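Hydrazine synthase subunit alpha (PDB 5C2V) forms part of hydrazine synthase, where it condenses hydroxylamine delivered from the gamma-subunit active site with ammonia to yield hydrazine, and binds two c-type hemes. Local coordinates at residues Y268-Y273 and V316-P321; G429-F434 and G515-S520; D435-D440 and V454-I459; I555-H560 and R567-I572. All blocks are in the same frame, centred on the assembly; numbering follows the deposited sequence.

Contact 1: residues Y268-Y273 and V316-P321; sequences YPRPIY and VSWDAP. With HEC (heme c), chain B.
Ile-272 and Tyr-273 at the end of strand 270-273 carry most of the apolar contact with Val-316, Trp-318 and Pro-321. CG2 of Ile-272, anti to the backbone N, meets the pyrrolidine ring of Pro-321 at CB, 3.6 Å away. The other branch of Ile-272 ends in CD1, which lies 4.1 Å from CZ3 on the six-membered ring of Trp-318. A CH-pi contact adds to this: CG1 of Val-316 sits over the centre of the Tyr-273 ring, 4.1 Å from its centroid and 11° off the normal. These residues join two consecutive blades of the six-bladed beta-propeller, because strand 270-273 is the outermost strand of one four-stranded sheet and strand 312-317 belongs to the next. Ile-272 and Tyr-273 also form a classic beta bulge opposite Ile-259. No hydrogen bond crosses between the segments; several polar groups are bonded within a segment or outside the pair. Ser-317 OG accepts from Ala-320 N (3.2 Å), an ST motif that shapes the turn leading to Pro-321. Tyr-273 OH is bonded to Asn-323, while Arg-270 NH2 bonds Asn-250 of the beta subunit. Towards the heme, Pro-271 CG lies 3.2 Å from propionate oxygen O1A.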
# COMPACT_ATOMS: atom_id res chain seq x y z
N TYR D 268 11.92 18.59 -22.16
CA TYR D 268 10.65 17.88 -22.01
C TYR D 268 10.77 16.56 -21.23
O TYR D 268 10.66 15.48 -21.82
CB TYR D 268 10.07 17.61 -23.40
CG TYR D 268 8.61 17.20 -23.43
CD1 TYR D 268 7.60 18.12 -23.19
CD2 TYR D 268 8.24 15.90 -23.74
CE1 TYR D 268 6.27 17.75 -23.23
CE2 TYR D 268 6.91 15.52 -23.78
CZ TYR D 268 5.93 16.45 -23.52
OH TYR D 268 4.61 16.07 -23.56
N PRO D 269 11.01 16.64 -19.91
CA PRO D 269 11.02 15.42 -19.10
C PRO D 269 9.62 14.81 -18.94
O PRO D 269 8.67 15.52 -18.66
CB PRO D 269 11.56 15.89 -17.75
CG PRO D 269 11.26 17.35 -17.71
CD PRO D 269 11.37 17.83 -19.12
N ARG D 270 9.52 13.49 -19.12
CA ARG D 270 8.25 12.79 -18.96
C ARG D 270 8.48 11.39 -18.39
O ARG D 270 9.50 10.77 -18.68
CB ARG D 270 7.50 12.71 -20.29
CG ARG D 270 8.22 11.93 -21.36
CD ARG D 270 7.51 12.00 -22.70
NE ARG D 270 8.10 11.09 -23.68
CZ ARG D 270 7.66 9.86 -23.91
NH1 ARG D 270 6.61 9.39 -23.24
NH2 ARG D 270 8.25 9.09 -24.82
N PRO D 271 7.54 10.90 -17.58
CA PRO D 271 7.68 9.58 -16.95
C PRO D 271 7.48 8.43 -17.93
O PRO D 271 6.73 8.57 -18.90
CB PRO D 271 6.57 9.58 -15.90
CG PRO D 271 5.53 10.47 -16.47
CD PRO D 271 6.29 11.57 -17.16
N ILE D 272 8.15 7.31 -17.68
CA ILE D 272 7.96 6.11 -18.49
C ILE D 272 7.30 5.02 -17.66
O ILE D 272 6.19 4.59 -17.97
CB ILE D 272 9.29 5.60 -19.08
CG1 ILE D 272 9.85 6.60 -20.08
CG2 ILE D 272 9.09 4.25 -19.75
CD1 ILE D 272 8.95 6.84 -21.28
N TYR D 273 7.97 4.57 -16.60
CA TYR D 273 7.37 3.57 -15.72
C TYR D 273 7.84 3.66 -14.27
O TYR D 273 9.01 3.95 -14.01
CB TYR D 273 7.64 2.17 -16.27
CG TYR D 273 6.81 1.08 -15.63
CD1 TYR D 273 5.47 0.91 -15.97
CD2 TYR D 273 7.35 0.22 -14.68
CE1 TYR D 273 4.70 -0.08 -15.39
CE2 TYR D 273 6.59 -0.77 -14.09
CZ TYR D 273 5.26 -0.92 -14.45
OH TYR D 273 4.50 -1.90 -13.87
N VAL D 316 10.04 -3.85 -19.10
CA VAL D 316 8.77 -3.35 -19.63
C VAL D 316 8.98 -2.82 -21.04
O VAL D 316 9.95 -2.10 -21.30
CB VAL D 316 8.17 -2.23 -18.74
CG1 VAL D 316 7.58 -2.81 -17.46
CG2 VAL D 316 9.22 -1.17 -18.42
N SER D 317 8.09 -3.17 -21.96
CA SER D 317 8.23 -2.79 -23.36
C SER D 317 8.34 -1.28 -23.52
O SER D 317 7.57 -0.52 -22.93
CB SER D 317 7.06 -3.31 -24.18
OG SER D 317 5.91 -2.49 -24.02
N TRP D 318 9.31 -0.84 -24.32
CA TRP D 318 9.52 0.58 -24.55
C TRP D 318 8.35 1.21 -25.31
O TRP D 318 7.96 2.35 -25.03
CB TRP D 318 10.82 0.82 -25.33
CG TRP D 318 10.84 2.13 -26.05
CD1 TRP D 318 10.61 2.33 -27.38
CD2 TRP D 318 11.07 3.42 -25.48
NE1 TRP D 318 10.70 3.67 -27.68
CE2 TRP D 318 10.98 4.36 -26.53
CE3 TRP D 318 11.35 3.88 -24.19
CZ2 TRP D 318 11.16 5.73 -26.32
CZ3 TRP D 318 11.53 5.23 -23.99
CH2 TRP D 318 11.43 6.14 -25.05
N ASP D 319 7.80 0.46 -26.25
CA ASP D 319 6.69 0.95 -27.07
C ASP D 319 5.45 1.20 -26.23
O ASP D 319 4.78 2.23 -26.39
CB ASP D 319 6.38 -0.05 -28.19
CG ASP D 319 7.54 -0.22 -29.16
OD1 ASP D 319 8.33 0.74 -29.31
OD2 ASP D 319 7.65 -1.30 -29.76
N ALA D 320 5.13 0.27 -25.34
CA ALA D 320 3.98 0.41 -24.45
C ALA D 320 4.36 0.08 -23.01
O ALA D 320 4.10 -1.02 -22.54
CB ALA D 320 2.84 -0.47 -24.92
N PRO D 321 4.98 1.04 -22.31
CA PRO D 321 5.43 0.83 -20.93
C PRO D 321 4.28 0.85 -19.93
O PRO D 321 4.02 1.86 -19.27
CB PRO D 321 6.37 2.01 -20.69
CG PRO D 321 5.87 3.08 -21.59
CD PRO D 321 5.35 2.38 -22.82
FE HEC B . 1.71 17.02 -13.07
CHA HEC B . 3.00 14.27 -11.44
CHB HEC B . 4.42 17.04 -15.16
CHC HEC B . 0.65 20.01 -14.44
CHD HEC B . -0.90 17.16 -10.84
NA HEC B . 3.39 15.87 -13.27
C1A HEC B . 3.73 14.78 -12.49
C2A HEC B . 5.00 14.27 -12.96
C3A HEC B . 5.40 15.03 -13.98
C4A HEC B . 4.39 16.05 -14.20
CMA HEC B . 6.70 14.86 -14.79
CAA HEC B . 5.75 13.06 -12.36
CBA HEC B . 5.49 11.82 -13.20
CGA HEC B . 4.05 11.38 -13.09
O1A HEC B . 3.41 11.14 -14.14
O2A HEC B . 3.54 11.28 -11.95
NB HEC B . 2.48 18.37 -14.45
C1B HEC B . 3.46 18.01 -15.36
C2B HEC B . 3.29 18.81 -16.55
C3B HEC B . 2.26 19.64 -16.36
C4B HEC B . 1.72 19.38 -15.03
CMB HEC B . 4.16 18.74 -17.82
CAB HEC B . 1.74 20.67 -17.38
CBB HEC B . 1.97 22.10 -16.85
NC HEC B . 0.13 18.32 -12.74
C1C HEC B . -0.06 19.54 -13.36
C2C HEC B . -1.19 20.19 -12.72
C3C HEC B . -1.54 19.46 -11.67
C4C HEC B . -0.77 18.23 -11.70
CMC HEC B . -1.66 21.64 -13.00
CAC HEC B . -2.67 19.80 -10.67
CBC HEC B . -2.06 20.06 -9.27
ND HEC B . 1.15 15.89 -11.40
C1D HEC B . -0.00 16.13 -10.64
C2D HEC B . -0.11 15.13 -9.61
C3D HEC B . 1.11 14.22 -9.81
C4D HEC B . 1.83 14.78 -10.93
CMD HEC B . -1.23 15.00 -8.55
CAD HEC B . 1.50 12.98 -8.98
CBD HEC B . 1.85 13.43 -7.57
CGD HEC B . 2.21 12.23 -6.73
O1D HEC B . 2.33 12.39 -5.49
O2D HEC B . 2.36 11.11 -7.30

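Contact 2: residues G429-F434 and G515-S520; sequences GTWICF and GSTVTS
Gly-515 brings its carbonyl carbon to 3.7 Å from Phe-434 O as the chain turns into strand 517-520. Ser-516 follows with CB beside the same carbonyl oxygen, while its hydroxyl is bonded to Asp-514 and Ala-576. At Thr-517 the antiparallel pairing begins. It forms a hydrogen-bonded pair with Cys-433, Thr-517 N to Cys-433 O and Cys-433 N to Thr-517 O both measuring 2.9 Å, and its CG2 reaches CZ3 of Trp-431 at 3.9 Å. Val-518, in a non-hydrogen-bonded pair with Ile-432, points to the other side of the sheet, where its CG2 packs 3.6 Å from Ile-432 CB. Thr-519 makes the second hydrogen-bonded pair, with Trp-431, whose CG lies between the backbone N and the carbonyl carbon (chi1 68°), where the indole sets out toward the threonine methyls. CG2 of Thr-519 lies over one indole face, offset toward the rim; its OG1 is bonded to Pro-591 O, and Trp-431 NE1 to Gln-521. Ser-520 then pairs with Thr-430 without backbone bonds; its OG is held by Ser-590. Four backbone bonds thus fix the register of this strand against strand 428-433, while the threonine methyls pack on an indole that itself touches the heme.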
# COMPACT_ATOMS: atom_id res chain seq x y z
N GLY D 429 10.88 31.42 -18.16
CA GLY D 429 10.19 30.58 -19.12
C GLY D 429 8.70 30.53 -18.81
O GLY D 429 8.23 31.28 -17.95
N THR D 430 7.96 29.67 -19.50
CA THR D 430 6.51 29.63 -19.31
C THR D 430 5.92 28.23 -19.16
O THR D 430 6.55 27.23 -19.52
CB THR D 430 5.78 30.31 -20.49
OG1 THR D 430 6.18 29.70 -21.72
CG2 THR D 430 6.10 31.80 -20.55
N TRP D 431 4.71 28.15 -18.61
CA TRP D 431 3.98 26.89 -18.64
C TRP D 431 2.47 27.12 -18.67
O TRP D 431 1.97 28.13 -18.17
CB TRP D 431 4.37 25.99 -17.46
CG TRP D 431 3.94 26.47 -16.11
CD1 TRP D 431 4.68 27.19 -15.22
CD2 TRP D 431 2.67 26.24 -15.48
NE1 TRP D 431 3.95 27.43 -14.08
CE2 TRP D 431 2.71 26.86 -14.22
CE3 TRP D 431 1.50 25.58 -15.88
CZ2 TRP D 431 1.62 26.84 -13.34
CZ3 TRP D 431 0.42 25.56 -15.00
CH2 TRP D 431 0.50 26.18 -13.75
N ILE D 432 1.77 26.17 -19.28
CA ILE D 432 0.33 26.27 -19.47
C ILE D 432 -0.38 24.92 -19.32
O ILE D 432 0.06 23.90 -19.86
CB ILE D 432 0.01 26.88 -20.86
CG1 ILE D 432 -1.49 26.81 -21.16
CG2 ILE D 432 0.80 26.18 -21.95
CD1 ILE D 432 -1.88 27.44 -22.48
N CYS D 433 -1.48 24.94 -18.57
CA CYS D 433 -2.36 23.79 -18.43
C CYS D 433 -3.71 24.13 -19.04
O CYS D 433 -4.30 25.16 -18.73
CB CYS D 433 -2.51 23.40 -16.97
SG CYS D 433 -3.51 21.92 -16.70
N PHE D 434 -4.20 23.25 -19.91
CA PHE D 434 -5.44 23.50 -20.64
C PHE D 434 -6.66 23.34 -19.74
O PHE D 434 -7.61 24.11 -19.82
CB PHE D 434 -5.54 22.57 -21.84
CG PHE D 434 -4.38 22.70 -22.79
CD1 PHE D 434 -3.91 23.95 -23.17
CD2 PHE D 434 -3.75 21.57 -23.30
CE1 PHE D 434 -2.84 24.07 -24.04
CE2 PHE D 434 -2.68 21.69 -24.17
CZ PHE D 434 -2.23 22.95 -24.54
N GLY D 515 -10.92 26.57 -16.76
CA GLY D 515 -9.94 25.75 -16.07
C GLY D 515 -8.55 25.84 -16.66
O GLY D 515 -7.64 25.12 -16.24
N SER D 516 -8.37 26.72 -17.64
CA SER D 516 -7.08 26.89 -18.29
C SER D 516 -6.25 27.97 -17.61
O SER D 516 -6.78 28.99 -17.18
CB SER D 516 -7.27 27.23 -19.77
OG SER D 516 -7.97 28.45 -19.93
N THR D 517 -4.94 27.73 -17.50
CA THR D 517 -4.05 28.72 -16.91
C THR D 517 -2.69 28.71 -17.60
O THR D 517 -2.25 27.68 -18.12
CB THR D 517 -3.85 28.48 -15.40
OG1 THR D 517 -3.10 29.56 -14.83
CG2 THR D 517 -3.13 27.17 -15.14
N VAL D 518 -2.04 29.86 -17.63
CA VAL D 518 -0.72 29.99 -18.24
C VAL D 518 0.07 31.07 -17.50
O VAL D 518 -0.50 32.07 -17.06
CB VAL D 518 -0.82 30.33 -19.75
CG1 VAL D 518 -1.61 31.62 -19.96
CG2 VAL D 518 0.56 30.43 -20.38
N THR D 519 1.38 30.86 -17.35
CA THR D 519 2.19 31.85 -16.65
C THR D 519 3.65 31.86 -17.08
O THR D 519 4.17 30.88 -17.64
CB THR D 519 2.14 31.65 -15.13
OG1 THR D 519 2.58 32.84 -14.47
CG2 THR D 519 3.02 30.48 -14.71
N SER D 520 4.31 32.98 -16.80
CA SER D 520 5.75 33.12 -16.94
C SER D 520 6.38 33.10 -15.55
O SER D 520 5.83 33.66 -14.61
CB SER D 520 6.10 34.41 -17.68
OG SER D 520 5.42 34.51 -18.92

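Contact 3: residues D435-D440 and V454-I459; sequences DTTLSD and VSHGDI
His-456 reaches across to Asp-435 and Thr-437 with the NE2 side of its imidazole. NE2 donates to Asp-435 OD2 in a weak but nearly straight bond (3.2 Å, 172°), and OD2 lies in the ring plane at its edge. The carboxylate plane is turned 78° from that of the ring. Thr-437 OG1 stands at the ring edge, 3.3 Å from His-456 CD2. The methyl of the same threonine, CG2, is anti to the carbonyl carbon and packs 3.7 Å from CG1 of Ile-459, the two side chains sliding past each other in opposite directions.

Behind this first shell, Asp-435 is steadied by its own segment. Its OD1 accepts from Thr-437 OG1 (3.1 Å) and, weakly, from Thr-437 N, the latter closing an Asx turn. On the facing segment Asp-458 N bonds Ser-455 O, and Asp-458 OD2 accepts from Ser-455 N at 2.6 Å.

Farther out, Thr-436 OG1 is bonded to Gly-515 O, and Asp-440 OD1 is bonded to ND1 of the zinc ligand His-560. The contact draws together the two ends of the connection between strands 428-433 and 461-467 in the heme-binding middle domain, and the backbone at 455-458 is a type II beta turn, with Gly-457 at the third position where a positive phi is usual.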
# COMPACT_ATOMS: atom_id res chain seq x y z
N ASP D 435 -6.65 22.31 -18.89
CA ASP D 435 -7.71 22.15 -17.89
C ASP D 435 -7.12 21.76 -16.54
O ASP D 435 -6.53 20.69 -16.41
CB ASP D 435 -8.73 21.11 -18.36
CG ASP D 435 -9.99 21.11 -17.52
OD1 ASP D 435 -10.18 22.07 -16.74
OD2 ASP D 435 -10.79 20.16 -17.64
N THR D 436 -7.29 22.60 -15.53
CA THR D 436 -6.71 22.34 -14.22
C THR D 436 -7.60 21.43 -13.38
O THR D 436 -7.16 20.89 -12.36
CB THR D 436 -6.44 23.64 -13.44
OG1 THR D 436 -7.57 24.51 -13.56
CG2 THR D 436 -5.21 24.34 -14.00
N THR D 437 -8.85 21.26 -13.80
CA THR D 437 -9.80 20.43 -13.08
C THR D 437 -9.83 19.01 -13.65
O THR D 437 -10.57 18.15 -13.16
CB THR D 437 -11.22 21.02 -13.13
OG1 THR D 437 -11.77 20.83 -14.44
CG2 THR D 437 -11.19 22.51 -12.81
N LEU D 438 -9.03 18.77 -14.68
CA LEU D 438 -9.00 17.48 -15.35
C LEU D 438 -7.95 16.56 -14.74
O LEU D 438 -6.76 16.85 -14.79
CB LEU D 438 -8.74 17.68 -16.85
CG LEU D 438 -8.69 16.42 -17.72
CD1 LEU D 438 -10.05 15.75 -17.79
CD2 LEU D 438 -8.18 16.76 -19.11
N SER D 439 -8.40 15.44 -14.18
CA SER D 439 -7.50 14.52 -13.50
C SER D 439 -7.99 13.07 -13.53
O SER D 439 -9.18 12.82 -13.67
CB SER D 439 -7.30 14.95 -12.04
OG SER D 439 -6.32 14.15 -11.41
N ASP D 440 -7.05 12.14 -13.39
CA ASP D 440 -7.40 10.73 -13.24
C ASP D 440 -7.43 10.35 -11.76
O ASP D 440 -7.70 9.20 -11.41
CB ASP D 440 -6.41 9.84 -14.01
CG ASP D 440 -5.03 9.79 -13.35
OD1 ASP D 440 -4.69 10.71 -12.58
OD2 ASP D 440 -4.29 8.82 -13.62
N VAL D 454 -14.17 19.29 -8.13
CA VAL D 454 -14.02 20.63 -8.70
C VAL D 454 -14.38 20.65 -10.18
O VAL D 454 -13.94 19.80 -10.95
CB VAL D 454 -12.58 21.16 -8.53
CG1 VAL D 454 -12.38 21.71 -7.12
CG2 VAL D 454 -11.56 20.07 -8.83
N SER D 455 -15.21 21.61 -10.56
CA SER D 455 -15.58 21.81 -11.95
C SER D 455 -14.99 23.12 -12.44
O SER D 455 -14.29 23.81 -11.70
CB SER D 455 -17.10 21.80 -12.12
OG SER D 455 -17.64 20.53 -11.81
N HIS D 456 -15.26 23.46 -13.70
CA HIS D 456 -14.78 24.72 -14.26
C HIS D 456 -15.33 25.90 -13.48
O HIS D 456 -16.54 26.02 -13.28
CB HIS D 456 -15.16 24.82 -15.74
CG HIS D 456 -14.45 23.84 -16.62
ND1 HIS D 456 -14.77 23.66 -17.95
CD2 HIS D 456 -13.44 22.98 -16.36
CE1 HIS D 456 -13.99 22.73 -18.47
NE2 HIS D 456 -13.17 22.31 -17.52
N GLY D 457 -14.44 26.78 -13.04
CA GLY D 457 -14.82 27.94 -12.26
C GLY D 457 -14.57 27.74 -10.78
O GLY D 457 -14.45 28.72 -10.04
N ASP D 458 -14.50 26.49 -10.35
CA ASP D 458 -14.22 26.19 -8.95
C ASP D 458 -12.76 26.46 -8.62
O ASP D 458 -12.43 26.82 -7.48
CB ASP D 458 -14.57 24.73 -8.62
CG ASP D 458 -16.06 24.47 -8.68
OD1 ASP D 458 -16.84 25.38 -8.36
OD2 ASP D 458 -16.45 23.34 -9.05
N ILE D 459 -11.89 26.30 -9.61
CA ILE D 459 -10.48 26.59 -9.41
C ILE D 459 -10.20 28.03 -9.84
O ILE D 459 -10.22 28.35 -11.03
CB ILE D 459 -9.58 25.63 -10.21
CG1 ILE D 459 -9.84 24.18 -9.77
CG2 ILE D 459 -8.12 25.99 -10.04
CD1 ILE D 459 -9.57 23.93 -8.30

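Contact 4: residues I555-H560 and R567-I572; sequences ICSGCH and RAFKNI. With ZN (zinc ion), chain C; HEC (heme c), chain B.
Phe-569 packs against Ile-555 and Ser-557 in a buried contact made by van der Waals touch, without hydrogen bonds, between the start of a heme-binding CXXCH motif and the chain that returns past it, on the side of the motif facing the beta subunit. CE2 of the Phe-569 ring lies 3.8 Å from Ile-555 CD1, the side chains crossing at a slant. Ser-557 OG, anti to its carbonyl carbon (chi1 -65°), approaches CD2 of the same ring at 3.2 Å. Beyond it, Ile-572 CD1 comes to 4.0 Å from Ser-557 O. Segment 567-572 is instead tied to the beta subunit, Asn-571 bonding Asn-213 and Trp-214 of that chain.

The other side of segment 555-560 carries the heme. Cys-556 SG and Cys-559 SG form thioethers to heme atoms CAB and CAC. In an ordinary c-type site the histidine of the motif would bind the iron, but here Tyr-564 is the axial ligand. The His-560 side chain, with CG anti to the backbone N (chi1 -161°), sends NE2 to zinc, 2.1 Å away. Cys-276, heme propionate oxygen O2A and a water are its other ligands; the water donates to O2D of the second propionate at 2.7 Å. Zinc thus joins propeller cysteine, motif histidine and heme edge, consistent with a heme fixed by both covalent and metal bonds.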
# COMPACT_ATOMS: atom_id res chain seq x y z
N ILE D 555 3.49 22.62 -22.04
CA ILE D 555 2.05 22.45 -22.05
C ILE D 555 1.64 21.13 -21.39
O ILE D 555 2.39 20.16 -21.40
CB ILE D 555 1.50 22.48 -23.49
CG1 ILE D 555 1.90 21.21 -24.24
CG2 ILE D 555 1.99 23.70 -24.23
CD1 ILE D 555 1.21 21.04 -25.57
N CYS D 556 0.46 21.13 -20.79
CA CYS D 556 -0.13 19.88 -20.31
C CYS D 556 -1.65 19.94 -20.44
O CYS D 556 -2.25 20.99 -20.22
CB CYS D 556 0.27 19.61 -18.86
SG CYS D 556 -0.04 20.98 -17.72
N SER D 557 -2.25 18.82 -20.82
CA SER D 557 -3.70 18.76 -21.03
C SER D 557 -4.46 19.06 -19.75
O SER D 557 -5.45 19.79 -19.75
CB SER D 557 -4.12 17.38 -21.55
OG SER D 557 -3.58 17.12 -22.83
N GLY D 558 -3.98 18.49 -18.65
CA GLY D 558 -4.73 18.48 -17.41
C GLY D 558 -3.86 18.33 -16.19
O GLY D 558 -2.63 18.42 -16.27
N CYS D 559 -4.49 18.09 -15.05
CA CYS D 559 -3.75 17.92 -13.81
C CYS D 559 -3.61 16.43 -13.56
O CYS D 559 -4.55 15.77 -13.12
CB CYS D 559 -4.50 18.62 -12.66
SG CYS D 559 -3.85 18.39 -11.00
N HIS D 560 -2.40 15.92 -13.81
CA HIS D 560 -2.13 14.49 -13.84
C HIS D 560 -3.21 13.71 -14.60
O HIS D 560 -3.70 12.69 -14.12
CB HIS D 560 -1.97 13.92 -12.43
CG HIS D 560 -1.25 12.61 -12.39
ND1 HIS D 560 -1.90 11.40 -12.41
CD2 HIS D 560 0.08 12.32 -12.34
CE1 HIS D 560 -1.01 10.42 -12.37
NE2 HIS D 560 0.19 10.95 -12.33
N ARG D 567 -1.68 8.57 -21.88
CA ARG D 567 -2.85 8.96 -22.66
C ARG D 567 -2.52 10.02 -23.70
O ARG D 567 -1.60 10.82 -23.52
CB ARG D 567 -3.96 9.47 -21.73
CG ARG D 567 -4.65 8.36 -20.94
CD ARG D 567 -5.83 8.89 -20.13
NE ARG D 567 -6.84 9.54 -20.97
CZ ARG D 567 -7.75 8.90 -21.69
NH1 ARG D 567 -7.78 7.57 -21.70
NH2 ARG D 567 -8.62 9.58 -22.42
N ALA D 568 -3.28 10.01 -24.79
CA ALA D 568 -3.11 11.00 -25.84
C ALA D 568 -3.69 12.34 -25.39
O ALA D 568 -4.64 12.39 -24.61
CB ALA D 568 -3.77 10.54 -27.12
N PHE D 569 -3.09 13.42 -25.88
CA PHE D 569 -3.57 14.77 -25.59
C PHE D 569 -5.03 14.92 -25.98
O PHE D 569 -5.43 14.58 -27.09
CB PHE D 569 -2.72 15.81 -26.33
CG PHE D 569 -1.44 16.15 -25.63
CD1 PHE D 569 -0.39 15.25 -25.58
CD2 PHE D 569 -1.28 17.39 -25.02
CE1 PHE D 569 0.80 15.58 -24.94
CE2 PHE D 569 -0.11 17.72 -24.37
CZ PHE D 569 0.93 16.81 -24.34
N LYS D 570 -5.84 15.44 -25.06
CA LYS D 570 -7.24 15.72 -25.35
C LYS D 570 -7.32 17.01 -26.15
O LYS D 570 -6.60 17.96 -25.88
CB LYS D 570 -8.06 15.82 -24.07
CG LYS D 570 -9.53 16.15 -24.30
CD LYS D 570 -10.43 15.41 -23.33
CE LYS D 570 -10.38 16.01 -21.93
NZ LYS D 570 -11.00 17.36 -21.89
N ASN D 571 -8.21 17.04 -27.14
CA ASN D 571 -8.35 18.24 -27.95
C ASN D 571 -9.15 19.26 -27.16
O ASN D 571 -10.32 19.05 -26.84
CB ASN D 571 -9.04 17.92 -29.28
CG ASN D 571 -8.82 19.00 -30.32
OD1 ASN D 571 -7.96 19.86 -30.17
ND2 ASN D 571 -9.62 18.96 -31.39
N ILE D 572 -8.50 20.37 -26.84
CA ILE D 572 -9.06 21.37 -25.96
C ILE D 572 -8.77 22.77 -26.49
O ILE D 572 -7.63 23.11 -26.77
CB ILE D 572 -8.50 21.26 -24.52
CG1 ILE D 572 -8.81 19.88 -23.92
CG2 ILE D 572 -9.07 22.36 -23.63
CD1 ILE D 572 -8.32 19.72 -22.49
ZN ZN C . 1.88 10.03 -11.62
FE HEC B . 1.71 17.02 -13.07
CHA HEC B . 3.00 14.27 -11.44
CHB HEC B . 4.42 17.04 -15.16
CHC HEC B . 0.65 20.01 -14.44
CHD HEC B . -0.90 17.16 -10.84
NA HEC B . 3.39 15.87 -13.27
C1A HEC B . 3.73 14.78 -12.49
C2A HEC B . 5.00 14.27 -12.96
C3A HEC B . 5.40 15.03 -13.98
C4A HEC B . 4.39 16.05 -14.20
CMA HEC B . 6.70 14.86 -14.79
CAA HEC B . 5.75 13.06 -12.36
CBA HEC B . 5.49 11.82 -13.20
CGA HEC B . 4.05 11.38 -13.09
O1A HEC B . 3.41 11.14 -14.14
O2A HEC B . 3.54 11.28 -11.95
NB HEC B . 2.48 18.37 -14.45
C1B HEC B . 3.46 18.01 -15.36
C2B HEC B . 3.29 18.81 -16.55
C3B HEC B . 2.26 19.64 -16.36
C4B HEC B . 1.72 19.38 -15.03
CMB HEC B . 4.16 18.74 -17.82
CAB HEC B . 1.74 20.67 -17.38
CBB HEC B . 1.97 22.10 -16.85
NC HEC B . 0.13 18.32 -12.74
C1C HEC B . -0.06 19.54 -13.36
C2C HEC B . -1.19 20.19 -12.72
C3C HEC B . -1.54 19.46 -11.67
C4C HEC B . -0.77 18.23 -11.70
CMC HEC B . -1.66 21.64 -13.00
CAC HEC B . -2.67 19.80 -10.67
CBC HEC B . -2.06 20.06 -9.27
ND HEC B . 1.15 15.89 -11.40
C1D HEC B . -0.00 16.13 -10.64
C2D HEC B . -0.11 15.13 -9.61
C3D HEC B . 1.11 14.22 -9.81
C4D HEC B . 1.83 14.78 -10.93
CMD HEC B . -1.23 15.00 -8.55
CAD HEC B . 1.50 12.98 -8.98
CBD HEC B . 1.85 13.43 -7.57
CGD HEC B . 2.21 12.23 -6.73
O1D HEC B . 2.33 12.39 -5.49
O2D HEC B . 2.36 11.11 -7.30
O HOH W 1 1.69 9.75 -9.55

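Contacts 1, 2 and 4 are buried, whereas contact 3 is partly open to solvent, with His-456 on its exposed side. Contacts 2 and 4 share a sheet, since strand 428-433 lies between strands 517-522 and 553-556, and contact 3 is nested within the loop that contact 2 closes. Contact 1 belongs to the propeller yet meets contact 4 where Tyr-268 OH packs on Phe-569 CZ, and both touch the same heme. The chemistry follows position: side-chain packing between blades in contact 1, backbone pairing within a sheet in contact 2, carboxylate and imidazole polarity in the loop of contact 3, and thioether and zinc bonds beside contact 4.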